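Local coordinates for type IV secretion system protein VirB11 (Brucella suis, PDB 2GZA) that acts as a hexameric ATPase of the VirB type IV secretion system, which may help the bacterium establish its replication niche in the host, at residues Q153-L158 against M165-R170; S147-E152 against D346-R351; I85-P90 against R106-E111; T75-F80 against A94-G99. One frame throughout, in Å; residues are numbered along the deposited sequence.

Contact 1: residues Q153-L158 against M165-R170; sequences QELLAL and MSFLRR
Glu154 and Arg170 join helices 153-158 and 165-170 through a salt bridge that uses two donors and both carboxylate oxygens. Arg170 grips side-on: NH2 donates to Glu154 OE1 at 3.1 Å, reaching it on the syn side with an N-H...O angle of 162°, and NE donates to Glu154 OE2 at 2.9 Å, from above the carboxylate plane and less straight. The two planar groups are 25° apart. The glutamate runs out extended from a CG anti to its backbone N, whereas the arginine is bent at chi2 and chi3. The two side chains cross at about a right angle. Ser166 OG is hydrogen-bonded to Asp163 OD2; its CB touches Leu158 CD2 at 3.7 Å. Arg169, turned off this interface, spends NE on Glu198 and NH2 on Glu130 of a second subunit.

Beneath the ion pair the contact is apolar. Leu155 CD2 sits over the Phe167 ring, 4.2 Å from its centroid, as a CH-pi contact, while Leu155 O lies at the ring edge, 3.2 Å from Phe167 CD1. Leu158 CD1 rests 3.8 Å from Arg170 CG. Phe167 also meets Tyr345 edge-to-face. Axes 9.1 Å apart and running at 155°, joined by a short link, describe an antiparallel helical hairpin, packed against strands 324-331 and 339-345.

Contact 2: residues S147-E152 against D346-R351; sequences SLTPFE and DPNTKR
Arg351 and Glu152 carry this contact, the first reaching the 147-152 segment from helix 347-351, the second reaching back to the start of that helix. The direct polar link is thin. Arg351 NE donates to Ser147 O over 3.4 Å, with an N-H...O angle of 133°, a weak bond in which the carbonyl oxygen sits at the edge of the guanidinium. Leu148 O is also near, 3.6 Å from Arg351 NE, but obliquely placed. In Arg351, CG stands anti to the backbone N (chi1 -157°), which puts it near Ser147 O. CD touches the same oxygen, and the chain bends at chi2 and chi3. Its NH2 has a further weak bond to Lys146 O.

Solvent supplies a second link. One water lies 2.6 Å from Pro347 O and 3.2 Å from Glu152 OE2, placed to donate to either, its protons being shared among more acceptors than it can serve; Pro347 O also accepts Arg351 N within the helix.

Glu152 and Pro347 add a van der Waals contact. They slide past each other in opposite directions, with Glu152 OE2 3.5 Å from Pro347 CB.

Between the segments, opposite charges are near but not in contact: Glu152 OE2 is 5.3 Å from Lys350 NZ, which is salt-bridged to Asp323. At the helix start, the N-cap residue Asp346 takes a hydrogen bond from Thr349 OG1 through OD2. One weak direct bond, a water between acceptors and a single carboxylate-proline contact imply a polar, partly hydrated surface contact.

Contact 3: residues I85-P90 against R106-E111; sequences ISDSRP and RPPACE
Arg106 lies across the 85-90 loop, and the successive parts of its side chain meet different residues there. CG stands between the backbone N and the carbonyl carbon (chi1 70°), which brings it 3.7 Å from Ile85 CG1, where the two side chains cross obliquely. The bends at chi2 and chi3 act farther out, on CD and NE. CD passes Ser86 O, and the guanidinium comes to rest with one face against Asp87: the CA is 3.6 Å above its plane, offset toward the rim, and Asp87 CB is 3.4 Å from Arg106 NH2. The aspartate carboxylate is not engaged by this face. Its OD2 lies well out of the guanidinium plane, 4.6 Å from NH2, which allows attraction between charges but aims no N-H at the oxygen.

The prolines form the other half. Pro90 and Pro108 meet obliquely through their CG atoms at 3.8 Å, and Ala109 CB adds a methyl 4.0 Å from Pro90 CB. Pro108 CG also touches the Asp87 side chain, while Pro108 CD lies at the edge of the Arg106 guanidinium, in its plane. One backbone bond joins the two loops: Arg106 N donates to Pro90 O at 2.8 Å, with an N-H...O angle of 159°.

The two loops lie at one end of strands 91-95 and 101-105, which are antiparallel neighbours: the first leads from helix 67-81 into strand 91-95, the second leaves strand 101-105. Ile85 packs back onto helix 67-81, and the 106-111 segment is backbone-bonded to strand 222-226 through Ala109 and Glu111.

Contact 4: residues T75-F80 against A94-G99; sequences TATARF and AILPMG
Phe80 meets Pro97 from a CG that stands anti to the backbone N (chi1 -169°), on the side of the 94-99 segment; chi2 (64°) then turns the ring. In Thr77, one turn earlier, CG2 is anti to the carbonyl carbon and meets Leu96, while OG1 takes the other branch and is hydrogen-bonded to Gly74 O in its own helix. The hydroxyl is thereby satisfied without a partner across the interface, and the methyl makes the contact.

The ring of Phe80 and the pyrrolidine of Pro97 cross obliquely, with Phe80 CZ 3.7 Å from Pro97 CG and Phe80 CE2 3.7 Å from Pro97 CD. Ile95 O lies at the ring edge, near its plane, 4.0 Å from Phe80 CE2. Deeper in, Thr77 CG2 and Leu96 CD2 touch at 4.0 Å, and both residues also pack on Val22 of helix 13-26.

Pro97 is the second residue of a type I turn from Leu96 to Gly99, closed by Gly99 N donating to Leu96 O at 2.8 Å.

Methyl, ring and proline carbons thus do nearly all the touching, over 215 Å² of buried surface. The geometry assigns neither a hydrogen bond nor an ion pair between the segments, so the helix is probably seated on the strand end by shape and exclusion of water.

How the contacts relate
The four contacts form two pairs at opposite sides of the chain's centre. Contacts 1 and 2 have centres about 14 Å apart and touch where Leu156 CD2 lies 3.9 Å from Asn348 ND2; in sequence the helical pair of contact 1 falls wholly between the two segments of contact 2. Contacts 3 and 4, centres about 17 Å apart, alternate along the chain and meet at helix 67-81, which carries one segment of contact 4 and against which Ile85 of contact 3 packs, its CG2 3.4 Å from Thr75 N. Between the pairs, centres are about 40 to 46 Å apart, and the nearest atoms of contacts 1 and 3 are about 25 Å apart. None adjoins the predicted ATP-binding P-loop, Gly182 to Thr189.

Contact 1: residues Q153-L158 against M165-R170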
# COMPACT_ATOMS: atom_id res chain seq x y z
N GLN C 153 2.82 -36.45 -19.54
CA GLN C 153 1.68 -37.06 -20.22
C GLN C 153 1.50 -38.50 -19.75
O GLN C 153 0.38 -39.01 -19.75
CB GLN C 153 1.85 -37.02 -21.74
CG GLN C 153 1.95 -35.63 -22.37
CD GLN C 153 0.60 -34.93 -22.54
OE1 GLN C 153 -0.42 -35.39 -22.02
NE2 GLN C 153 0.51 -33.80 -23.24
N GLU C 154 2.60 -39.16 -19.37
CA GLU C 154 2.53 -40.47 -18.74
C GLU C 154 1.81 -40.38 -17.40
O GLU C 154 0.91 -41.17 -17.11
CB GLU C 154 3.91 -41.09 -18.56
CG GLU C 154 3.88 -42.42 -17.82
CD GLU C 154 5.24 -42.96 -17.52
OE1 GLU C 154 6.25 -42.41 -18.03
OE2 GLU C 154 5.32 -43.96 -16.78
N LEU C 155 2.21 -39.41 -16.58
CA LEU C 155 1.56 -39.15 -15.30
C LEU C 155 0.09 -38.77 -15.47
O LEU C 155 -0.77 -39.26 -14.74
CB LEU C 155 2.29 -38.05 -14.55
CG LEU C 155 3.46 -38.50 -13.70
CD1 LEU C 155 4.26 -37.31 -13.22
CD2 LEU C 155 2.97 -39.35 -12.55
N LEU C 156 -0.17 -37.91 -16.44
CA LEU C 156 -1.52 -37.43 -16.71
C LEU C 156 -2.44 -38.55 -17.17
O LEU C 156 -3.62 -38.56 -16.82
CB LEU C 156 -1.48 -36.29 -17.73
CG LEU C 156 -2.58 -35.22 -17.77
CD1 LEU C 156 -3.04 -34.78 -16.38
CD2 LEU C 156 -2.09 -34.02 -18.57
N ALA C 157 -1.90 -39.49 -17.94
CA ALA C 157 -2.66 -40.67 -18.37
C ALA C 157 -3.00 -41.59 -17.20
O ALA C 157 -4.13 -42.08 -17.11
CB ALA C 157 -1.92 -41.43 -19.47
N LEU C 158 -2.03 -41.83 -16.32
CA LEU C 158 -2.24 -42.66 -15.13
C LEU C 158 -3.32 -42.09 -14.22
O LEU C 158 -4.15 -42.85 -13.70
CB LEU C 158 -0.93 -42.84 -14.35
CG LEU C 158 0.06 -43.88 -14.87
CD1 LEU C 158 1.43 -43.68 -14.24
CD2 LEU C 158 -0.44 -45.30 -14.62
N MET C 165 -2.31 -45.39 -7.48
CA MET C 165 -1.13 -46.01 -6.87
C MET C 165 0.10 -45.89 -7.78
O MET C 165 1.15 -45.44 -7.32
CB MET C 165 -1.39 -47.48 -6.52
CG MET C 165 -0.30 -48.05 -5.64
SD MET C 165 -0.30 -49.83 -5.52
CE MET C 165 0.39 -50.29 -7.10
N SER C 166 -0.04 -46.30 -9.04
CA SER C 166 1.03 -46.14 -10.04
C SER C 166 1.40 -44.68 -10.22
O SER C 166 2.57 -44.34 -10.38
CB SER C 166 0.60 -46.72 -11.38
OG SER C 166 0.63 -48.13 -11.38
N PHE C 167 0.39 -43.81 -10.21
CA PHE C 167 0.58 -42.38 -10.37
C PHE C 167 1.51 -41.83 -9.29
O PHE C 167 2.44 -41.09 -9.60
CB PHE C 167 -0.78 -41.65 -10.33
CG PHE C 167 -0.66 -40.16 -10.38
CD1 PHE C 167 -0.66 -39.49 -11.59
CD2 PHE C 167 -0.56 -39.42 -9.20
CE1 PHE C 167 -0.55 -38.11 -11.64
CE2 PHE C 167 -0.44 -38.04 -9.24
CZ PHE C 167 -0.44 -37.38 -10.45
N LEU C 168 1.24 -42.20 -8.05
CA LEU C 168 2.01 -41.72 -6.92
C LEU C 168 3.43 -42.26 -6.93
O LEU C 168 4.37 -41.50 -6.68
CB LEU C 168 1.30 -42.03 -5.59
CG LEU C 168 -0.01 -41.27 -5.33
CD1 LEU C 168 -0.61 -41.69 -4.00
CD2 LEU C 168 0.17 -39.77 -5.36
N ARG C 169 3.59 -43.55 -7.25
CA ARG C 169 4.91 -44.15 -7.41
C ARG C 169 5.72 -43.46 -8.50
O ARG C 169 6.88 -43.11 -8.30
CB ARG C 169 4.82 -45.65 -7.71
CG ARG C 169 6.18 -46.27 -8.05
CD ARG C 169 6.12 -47.76 -8.32
NE ARG C 169 6.02 -48.52 -7.08
CZ ARG C 169 4.96 -49.24 -6.71
NH1 ARG C 169 3.89 -49.33 -7.50
NH2 ARG C 169 4.98 -49.88 -5.56
N ARG C 170 5.10 -43.26 -9.66
CA ARG C 170 5.76 -42.59 -10.77
C ARG C 170 6.13 -41.15 -10.44
O ARG C 170 7.23 -40.71 -10.77
CB ARG C 170 4.93 -42.66 -12.05
CG ARG C 170 4.97 -44.02 -12.77
CD ARG C 170 6.39 -44.41 -13.20
NE ARG C 170 6.85 -43.69 -14.39
CZ ARG C 170 8.12 -43.43 -14.68
NH1 ARG C 170 9.10 -43.81 -13.87
NH2 ARG C 170 8.41 -42.77 -15.79

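Contact 2: residues S147-E152 against D346-R351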
# COMPACT_ATOMS: atom_id res chain seq x y z
N SER C 147 7.32 -26.06 -25.22
CA SER C 147 6.06 -25.42 -24.85
C SER C 147 4.99 -26.44 -24.49
O SER C 147 3.96 -26.10 -23.90
CB SER C 147 5.57 -24.53 -26.00
OG SER C 147 6.61 -23.74 -26.55
N LEU C 148 5.24 -27.70 -24.86
CA LEU C 148 4.34 -28.81 -24.57
C LEU C 148 4.78 -29.62 -23.35
O LEU C 148 5.72 -29.25 -22.65
CB LEU C 148 4.19 -29.71 -25.80
CG LEU C 148 3.16 -29.33 -26.86
CD1 LEU C 148 3.46 -30.03 -28.19
CD2 LEU C 148 1.72 -29.62 -26.40
N THR C 149 4.07 -30.72 -23.13
CA THR C 149 4.30 -31.61 -22.00
C THR C 149 5.13 -32.83 -22.45
O THR C 149 4.76 -33.53 -23.39
CB THR C 149 2.95 -32.04 -21.38
OG1 THR C 149 2.07 -30.91 -21.30
CG2 THR C 149 3.13 -32.60 -19.99
N PRO C 150 6.29 -33.03 -21.81
CA PRO C 150 7.22 -34.08 -22.21
C PRO C 150 6.60 -35.48 -22.15
O PRO C 150 6.16 -36.04 -23.15
CB PRO C 150 8.36 -33.94 -21.19
CG PRO C 150 8.21 -32.60 -20.59
CD PRO C 150 6.75 -32.29 -20.63
N PHE C 151 6.58 -36.01 -20.92
CA PHE C 151 6.03 -37.27 -20.47
C PHE C 151 5.78 -37.12 -18.96
O PHE C 151 6.28 -37.84 -18.08
CB PHE C 151 6.96 -38.44 -20.79
N GLU C 152 4.98 -36.07 -18.80
CA GLU C 152 4.17 -35.67 -17.70
C GLU C 152 2.84 -36.19 -18.23
O GLU C 152 1.87 -36.35 -17.50
CB GLU C 152 4.08 -34.14 -17.55
CG GLU C 152 5.33 -33.45 -17.01
CD GLU C 152 5.23 -31.92 -17.07
OE1 GLU C 152 5.14 -31.38 -18.19
OE2 GLU C 152 5.25 -31.27 -16.00
N ASP C 346 -1.85 -30.70 -12.33
CA ASP C 346 -2.17 -29.86 -13.48
C ASP C 346 -0.93 -29.22 -14.13
O ASP C 346 -0.72 -28.02 -14.00
CB ASP C 346 -3.20 -28.80 -13.06
CG ASP C 346 -3.88 -28.13 -14.24
OD1 ASP C 346 -3.72 -28.58 -15.40
OD2 ASP C 346 -4.60 -27.14 -14.00
N PRO C 347 -0.12 -30.03 -14.85
CA PRO C 347 1.11 -29.53 -15.48
C PRO C 347 0.81 -28.52 -16.59
O PRO C 347 1.67 -27.72 -16.95
CB PRO C 347 1.74 -30.80 -16.07
CG PRO C 347 0.62 -31.75 -16.22
CD PRO C 347 -0.34 -31.46 -15.12
N ASN C 348 -0.42 -28.57 -17.08
CA ASN C 348 -0.92 -27.63 -18.07
C ASN C 348 -1.05 -26.20 -17.55
O ASN C 348 -0.96 -25.26 -18.33
CB ASN C 348 -2.28 -28.11 -18.61
CG ASN C 348 -2.13 -29.06 -19.80
OD1 ASN C 348 -1.66 -28.68 -20.86
ND2 ASN C 348 -2.56 -30.30 -19.62
N THR C 349 -1.28 -26.03 -16.25
CA THR C 349 -1.36 -24.68 -15.71
C THR C 349 0.03 -24.25 -15.28
O THR C 349 0.42 -23.10 -15.48
CB THR C 349 -2.43 -24.56 -14.57
OG1 THR C 349 -3.70 -24.99 -15.07
CG2 THR C 349 -2.58 -23.12 -14.09
N LYS C 350 0.77 -25.17 -14.70
CA LYS C 350 2.19 -24.95 -14.51
C LYS C 350 2.73 -24.43 -15.85
O LYS C 350 3.41 -23.41 -15.88
CB LYS C 350 2.87 -26.25 -14.09
CG LYS C 350 4.32 -26.09 -13.73
CD LYS C 350 4.86 -27.36 -13.15
CE LYS C 350 6.36 -27.30 -13.10
NZ LYS C 350 6.88 -28.19 -12.05
N ARG C 351 2.38 -25.09 -16.94
CA ARG C 351 2.87 -24.75 -18.28
C ARG C 351 2.46 -23.36 -18.72
O ARG C 351 3.31 -22.48 -18.86
CB ARG C 351 2.39 -25.78 -19.31
CG ARG C 351 3.25 -25.85 -20.56
CD ARG C 351 4.49 -26.70 -20.33
NE ARG C 351 5.66 -26.09 -20.94
CZ ARG C 351 6.64 -25.48 -20.27
NH1 ARG C 351 6.61 -25.41 -18.95
NH2 ARG C 351 7.66 -24.95 -20.94
O HOH W 1 4.18 -28.38 -16.67

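Contact 3: residues I85-P90 against R106-E111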
# COMPACT_ATOMS: atom_id res chain seq x y z
N ILE C 85 30.56 -22.87 17.44
CA ILE C 85 29.63 -23.96 17.24
C ILE C 85 29.32 -24.58 18.61
O ILE C 85 29.95 -25.53 19.07
CB ILE C 85 30.12 -25.03 16.22
CG1 ILE C 85 29.03 -26.08 15.99
CG2 ILE C 85 31.43 -25.68 16.66
CD1 ILE C 85 28.97 -26.60 14.57
N SER C 86 28.34 -23.96 19.24
CA SER C 86 27.82 -24.35 20.52
C SER C 86 26.51 -25.06 20.29
O SER C 86 26.06 -25.21 19.15
CB SER C 86 27.61 -23.12 21.42
OG SER C 86 26.78 -22.17 20.78
N ASP C 87 25.89 -25.50 21.38
CA ASP C 87 24.61 -26.16 21.37
C ASP C 87 23.47 -25.13 21.22
O ASP C 87 22.31 -25.50 21.01
CB ASP C 87 24.53 -27.08 22.61
CG ASP C 87 23.18 -27.15 23.25
OD1 ASP C 87 23.06 -26.72 24.42
OD2 ASP C 87 22.23 -27.65 22.60
N SER C 88 23.82 -23.82 21.30
CA SER C 88 22.88 -22.70 21.07
C SER C 88 23.17 -22.02 19.71
O SER C 88 22.46 -21.11 19.29
CB SER C 88 22.93 -21.70 22.22
OG SER C 88 24.27 -21.39 22.58
N ARG C 89 24.22 -22.51 19.05
CA ARG C 89 24.55 -22.12 17.67
C ARG C 89 25.09 -23.36 16.94
O ARG C 89 26.30 -23.52 16.77
CB ARG C 89 25.54 -20.96 17.64
CG ARG C 89 24.86 -19.60 17.84
CD ARG C 89 25.83 -18.44 17.86
NE ARG C 89 25.11 -17.17 17.86
CZ ARG C 89 25.66 -15.99 18.14
NH1 ARG C 89 26.95 -15.89 18.45
NH2 ARG C 89 24.91 -14.90 18.11
N PRO C 90 24.18 -24.25 16.51
CA PRO C 90 24.54 -25.56 15.98
C PRO C 90 24.69 -25.68 14.46
O PRO C 90 25.00 -26.76 13.96
CB PRO C 90 23.39 -26.44 16.47
CG PRO C 90 22.25 -25.48 16.84
CD PRO C 90 22.72 -24.09 16.57
N ARG C 106 25.36 -29.57 14.18
CA ARG C 106 25.56 -30.38 15.38
C ARG C 106 24.26 -30.64 16.18
O ARG C 106 23.27 -29.94 15.99
CB ARG C 106 26.71 -29.84 16.25
CG ARG C 106 26.44 -28.54 16.96
CD ARG C 106 27.18 -28.48 18.27
NE ARG C 106 26.39 -29.03 19.37
CZ ARG C 106 26.88 -29.40 20.55
NH1 ARG C 106 28.17 -29.29 20.81
NH2 ARG C 106 26.06 -29.90 21.47
N PRO C 107 24.27 -31.68 17.05
CA PRO C 107 23.25 -32.41 17.81
C PRO C 107 21.93 -31.83 18.36
O PRO C 107 21.00 -32.61 18.56
CB PRO C 107 24.04 -33.02 18.94
CG PRO C 107 25.24 -33.43 18.25
CD PRO C 107 25.58 -32.31 17.29
N PRO C 108 21.84 -30.53 18.70
CA PRO C 108 20.40 -30.24 18.85
C PRO C 108 19.71 -30.17 17.48
O PRO C 108 18.62 -30.72 17.31
CB PRO C 108 20.36 -28.90 19.59
CG PRO C 108 21.69 -28.27 19.32
CD PRO C 108 22.69 -29.38 19.04
N ALA C 109 20.37 -29.55 16.51
CA ALA C 109 19.77 -29.36 15.19
C ALA C 109 19.83 -30.58 14.27
O ALA C 109 19.13 -30.62 13.26
CB ALA C 109 20.36 -28.14 14.51
N CYS C 110 20.65 -31.57 14.61
CA CYS C 110 20.67 -32.85 13.89
C CYS C 110 20.52 -34.01 14.87
O CYS C 110 20.62 -33.81 16.06
CB CYS C 110 21.96 -33.00 13.07
SG CYS C 110 23.44 -33.37 14.04
N GLU C 111 20.28 -35.21 14.34
CA GLU C 111 20.13 -36.43 15.14
C GLU C 111 21.18 -36.53 16.23
O GLU C 111 22.37 -36.33 15.96
CB GLU C 111 20.21 -37.65 14.22
CG GLU C 111 19.85 -39.00 14.86
CD GLU C 111 20.04 -40.19 13.91
OE1 GLU C 111 19.96 -40.02 12.69
OE2 GLU C 111 20.28 -41.32 14.40

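Contact 4: residues T75-F80 against A94-G99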
# COMPACT_ATOMS: atom_id res chain seq x y z
N THR C 75 34.48 -27.16 16.10
CA THR C 75 35.04 -26.06 16.88
C THR C 75 36.24 -25.43 16.18
O THR C 75 36.34 -24.20 16.10
CB THR C 75 35.43 -26.49 18.31
OG1 THR C 75 36.48 -27.47 18.26
CG2 THR C 75 34.22 -27.07 19.05
N ALA C 76 37.13 -26.27 15.66
CA ALA C 76 38.31 -25.80 14.95
C ALA C 76 37.94 -24.95 13.74
O ALA C 76 38.57 -23.91 13.50
CB ALA C 76 39.19 -26.98 14.54
N THR C 77 36.92 -25.38 13.00
CA THR C 77 36.47 -24.65 11.82
C THR C 77 35.81 -23.34 12.23
O THR C 77 35.99 -22.32 11.56
CB THR C 77 35.52 -25.49 10.94
OG1 THR C 77 34.32 -25.79 11.67
CG2 THR C 77 36.18 -26.79 10.52
N ALA C 78 35.06 -23.38 13.34
CA ALA C 78 34.44 -22.19 13.92
C ALA C 78 35.49 -21.13 14.23
O ALA C 78 35.38 -19.99 13.79
CB ALA C 78 33.65 -22.55 15.18
N ARG C 79 36.51 -21.54 14.98
CA ARG C 79 37.64 -20.68 15.36
C ARG C 79 38.36 -20.07 14.17
O ARG C 79 38.91 -18.98 14.26
CB ARG C 79 38.69 -21.48 16.12
CG ARG C 79 38.29 -22.00 17.48
CD ARG C 79 39.41 -22.89 17.99
NE ARG C 79 38.96 -23.88 18.97
CZ ARG C 79 39.53 -25.07 19.14
NH1 ARG C 79 40.56 -25.44 18.40
NH2 ARG C 79 39.05 -25.89 20.06
N PHE C 80 38.40 -20.81 13.06
CA PHE C 80 39.10 -20.39 11.85
C PHE C 80 38.40 -19.21 11.20
O PHE C 80 39.03 -18.40 10.51
CB PHE C 80 39.24 -21.58 10.90
CG PHE C 80 40.16 -21.35 9.74
CD1 PHE C 80 41.52 -21.11 9.94
CD2 PHE C 80 39.68 -21.38 8.44
CE1 PHE C 80 42.38 -20.90 8.87
CE2 PHE C 80 40.53 -21.17 7.36
CZ PHE C 80 41.88 -20.93 7.57
N ALA C 94 31.35 -22.31 6.58
CA ALA C 94 32.73 -21.84 6.52
C ALA C 94 33.40 -22.15 5.19
O ALA C 94 32.97 -23.03 4.44
CB ALA C 94 33.55 -22.43 7.66
N ILE C 95 34.46 -21.40 4.90
CA ILE C 95 35.31 -21.64 3.75
C ILE C 95 36.68 -22.06 4.27
O ILE C 95 37.36 -21.30 4.95
CB ILE C 95 35.42 -20.40 2.86
CG1 ILE C 95 34.10 -20.20 2.11
CG2 ILE C 95 36.60 -20.53 1.89
CD1 ILE C 95 33.91 -18.81 1.50
N LEU C 96 37.06 -23.31 3.97
CA LEU C 96 38.30 -23.88 4.48
C LEU C 96 39.55 -23.37 3.73
O LEU C 96 39.44 -22.79 2.65
CB LEU C 96 38.24 -25.42 4.43
CG LEU C 96 37.29 -26.19 5.36
CD1 LEU C 96 37.24 -27.66 5.00
CD2 LEU C 96 37.63 -26.02 6.83
N PRO C 97 40.75 -23.58 4.32
CA PRO C 97 42.04 -23.09 3.81
C PRO C 97 42.32 -23.38 2.34
O PRO C 97 42.89 -22.53 1.66
CB PRO C 97 43.07 -23.83 4.68
CG PRO C 97 42.35 -24.16 5.93
CD PRO C 97 40.91 -24.36 5.57
N MET C 98 41.95 -24.57 1.88
CA MET C 98 42.16 -24.96 0.49
C MET C 98 40.99 -24.56 -0.43
O MET C 98 40.99 -24.91 -1.61
CB MET C 98 42.48 -26.46 0.36
CG MET C 98 43.59 -27.03 1.29
SD MET C 98 45.34 -26.56 0.99
CE MET C 98 45.76 -27.43 -0.52
N GLY C 99 40.02 -23.83 0.12
CA GLY C 99 38.92 -23.26 -0.67
C GLY C 99 37.60 -23.99 -0.57
O GLY C 99 36.59 -23.52 -1.10